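Local structure of beta-cardiotoxin OH-27 (Ophiophagus hannah, 3PLC) at residues Arg1-Asn5 against Asp20-Lys24. The protein is a three-finger venom toxin of the king cobra that, as a beta-cardiotoxin, probably acts on the heart. Coordinates in Å, arbitrary orientation, origin at the centre of the assembly. Numbering follows the deposited sequence.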
ATOM      1  N   ARG A   1      -7.184  -6.004  -3.476  1.00 41.81           N
ATOM      2  CA  ARG A   1      -8.463  -5.448  -4.030  1.00 42.38           C
ATOM      3  C   ARG A   1      -8.745  -4.071  -3.428  1.00 39.94           C
ATOM      4  O   ARG A   1      -8.808  -3.077  -4.158  1.00 39.62           O
ATOM      5  CB  ARG A   1      -9.658  -6.398  -3.802  1.00 44.97           C
ATOM      6  CG  ARG A   1      -9.319  -7.911  -3.772  1.00 48.81           C
ATOM      7  CD  ARG A   1     -10.523  -8.768  -3.402  1.00 55.02           C
ATOM      8  NE  ARG A   1     -10.184  -9.725  -2.345  1.00 56.50           N
ATOM      9  CZ  ARG A   1      -9.765 -10.973  -2.542  1.00 59.23           C
ATOM     10  NH1 ARG A   1      -9.635 -11.470  -3.771  1.00 60.41           N
ATOM     11  NH2 ARG A   1      -9.474 -11.731  -1.493  1.00 60.63           N
ATOM     12  N   LYS A   2      -8.915  -4.013  -2.110  1.00 38.21           N
ATOM     13  CA  LYS A   2      -9.073  -2.726  -1.400  1.00 36.17           C
ATOM     14  C   LYS A   2      -7.818  -2.394  -0.585  1.00 34.09           C
ATOM     15  O   LYS A   2      -7.223  -3.277   0.033  1.00 34.78           O
ATOM     16  CB  LYS A   2     -10.294  -2.757  -0.485  1.00 37.29           C
ATOM     17  CG  LYS A   2     -11.683  -2.806  -1.189  1.00 40.19           C
ATOM     18  CD  LYS A   2     -12.776  -3.081  -0.157  1.00 42.52           C
ATOM     19  CE  LYS A   2     -14.188  -3.280  -0.765  1.00 48.32           C
ATOM     20  NZ  LYS A   2     -15.253  -3.403   0.302  1.00 50.34           N
ATOM     21  N   CYS A   3      -7.404  -1.130  -0.576  1.00 32.07           N
ATOM     22  CA  CYS A   3      -6.202  -0.746   0.180  1.00 30.43           C
ATOM     23  C   CYS A   3      -6.366   0.591   0.848  1.00 29.81           C
ATOM     24  O   CYS A   3      -7.053   1.446   0.296  1.00 30.86           O
ATOM     25  CB  CYS A   3      -4.970  -0.630  -0.721  1.00 29.31           C
ATOM     26  SG  CYS A   3      -4.393  -2.135  -1.503  1.00 28.03           S
ATOM     27  N   LEU A   4      -5.714   0.781   2.007  1.00 28.76           N
ATOM     28  CA  LEU A   4      -5.648   2.120   2.626  1.00 28.75           C
ATOM     29  C   LEU A   4      -4.864   3.068   1.692  1.00 29.72           C
ATOM     30  O   LEU A   4      -3.865   2.677   1.056  1.00 29.67           O
ATOM     31  CB  LEU A   4      -5.077   2.101   4.068  1.00 28.13           C
ATOM     32  CG  LEU A   4      -5.922   1.391   5.174  1.00 26.71           C
ATOM     33  CD1 LEU A   4      -5.437   1.802   6.545  1.00 25.76           C
ATOM     34  CD2 LEU A   4      -7.364   1.734   5.102  1.00 22.76           C
ATOM     35  N   ASN A   5      -5.307   4.320   1.673  1.00 30.27           N
ATOM     36  CA  ASN A   5      -5.126   5.214   0.564  1.00 30.75           C
ATOM     37  C   ASN A   5      -4.420   6.527   0.900  1.00 29.95           C
ATOM     38  O   ASN A   5      -3.967   7.246  -0.004  1.00 29.21           O
ATOM     39  CB  ASN A   5      -6.524   5.592   0.051  1.00 32.42           C
ATOM     40  CG  ASN A   5      -6.466   6.052  -1.350  1.00 35.74           C
ATOM     41  OD1 ASN A   5      -5.383   6.045  -1.923  1.00 43.62           O
ATOM     42  ND2 ASN A   5      -7.581   6.440  -1.932  1.00 39.86           N
ATOM     43  N   ASP A  20      -2.959  -6.192  -6.912  1.00 43.31           N
ATOM     44  CA  ASP A  20      -3.549  -7.086  -5.913  1.00 43.05           C
ATOM     45  C   ASP A  20      -2.953  -6.915  -4.527  1.00 40.58           C
ATOM     46  O   ASP A  20      -3.305  -7.648  -3.623  1.00 40.89           O
ATOM     47  CB  ASP A  20      -3.434  -8.558  -6.369  1.00 46.28           C
ATOM     48  CG  ASP A  20      -4.544  -8.964  -7.322  1.00 49.81           C
ATOM     49  OD1 ASP A  20      -5.618  -8.313  -7.277  1.00 50.63           O
ATOM     50  OD2 ASP A  20      -4.352  -9.928  -8.117  1.00 54.56           O
ATOM     51  N   LYS A  21      -2.079  -5.921  -4.366  1.00 38.69           N
ATOM     52  CA  LYS A  21      -1.324  -5.701  -3.130  1.00 35.91           C
ATOM     53  C   LYS A  21      -1.408  -4.265  -2.588  1.00 33.46           C
ATOM     54  O   LYS A  21      -1.786  -3.330  -3.292  1.00 32.26           O
ATOM     55  CB  LYS A  21       0.137  -6.124  -3.338  1.00 37.86           C
ATOM     56  CG  LYS A  21       0.349  -7.620  -3.161  1.00 42.02           C
ATOM     57  CD  LYS A  21       1.610  -8.143  -3.809  1.00 46.39           C
ATOM     58  CE  LYS A  21       1.379  -9.615  -4.197  1.00 52.99           C
ATOM     59  NZ  LYS A  21       2.601 -10.462  -4.137  1.00 58.67           N
ATOM     60  N   CYS A  22      -1.070  -4.105  -1.308  1.00 31.61           N
ATOM     61  CA  CYS A  22      -1.241  -2.833  -0.632  1.00 28.67           C
ATOM     62  C   CYS A  22       0.107  -2.525  -0.051  1.00 28.31           C
ATOM     63  O   CYS A  22       0.848  -3.424   0.292  1.00 28.38           O
ATOM     64  CB  CYS A  22      -2.282  -2.917   0.496  1.00 27.42           C
ATOM     65  SG  CYS A  22      -3.919  -3.421  -0.017  1.00 27.27           S
ATOM     66  N   VAL A  23       0.408  -1.244   0.096  1.00 28.11           N
ATOM     67  CA  VAL A  23       1.740  -0.851   0.508  1.00 27.49           C
ATOM     68  C   VAL A  23       1.609   0.342   1.425  1.00 27.61           C
ATOM     69  O   VAL A  23       0.695   1.142   1.281  1.00 27.66           O
ATOM     70  CB  VAL A  23       2.659  -0.578  -0.746  1.00 29.23           C
ATOM     71  CG1 VAL A  23       2.087   0.525  -1.659  1.00 26.01           C
ATOM     72  CG2 VAL A  23       4.127  -0.319  -0.330  1.00 28.72           C
ATOM     73  N   LYS A  24       2.491   0.411   2.408  1.00 29.16           N
ATOM     74  CA  LYS A  24       2.631   1.523   3.338  1.00 30.15           C
ATOM     75  C   LYS A  24       4.074   1.828   3.185  1.00 31.85           C
ATOM     76  O   LYS A  24       4.925   0.947   3.324  1.00 32.75           O
ATOM     77  CB  LYS A  24       2.401   1.066   4.791  1.00 31.10           C
ATOM     78  CG  LYS A  24       2.101   2.171   5.826  1.00 30.82           C
ATOM     79  CD  LYS A  24       2.025   1.607   7.277  1.00 32.82           C
ATOM     80  CE  LYS A  24       0.543   1.540   7.817  1.00 33.04           C
ATOM     81  NZ  LYS A  24       0.073   0.385   8.758  1.00 27.55           N
TER
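One covalent link dominates this contact: the disulfide between Cys3 and Cys22, with SG to SG at 2.0 Å and a chi3 of -81°, a left-handed twist. Both cysteines are buried; their CA-to-CB bonds point at the opposite segment and both chi1 angles are m, which together let the sulfurs meet between Cys3 CA and Cys22 CA, 5.4 Å apart.

Around the bridge, each sulfur lies against a carbonyl of the other segment: Lys2 O is 3.3 Å from Cys22 SG, and Lys21 O is 3.4 Å from Cys3 SG. These are van der Waals contacts. The strands 2-4 and 21-24 run almost exactly parallel, 2° apart, yet their axes come no closer than 6.8 Å and no backbone hydrogen bonds join them, so they are cross-linked without being neighbours in one sheet. At the N-terminal end of both segments the approach is looser, with Arg1 N 4.2 Å from Asp20 O.

Each strand is paired elsewhere. Cys3 is backbone hydrogen-bonded to Thr13 in the two-stranded sheet of the first finger, while strand 21-25 is the middle of the three-stranded sheet, between 37-41 and 53-56; there Asp20 and Lys21 form a classic beta bulge opposite Ile41. The disulfide thus ties the two sheets together in the cysteine-rich core of the three-finger fold, where Cys3 also touches Cys15 and Cys40, and Cys22 packs on Cys56 and Cys61.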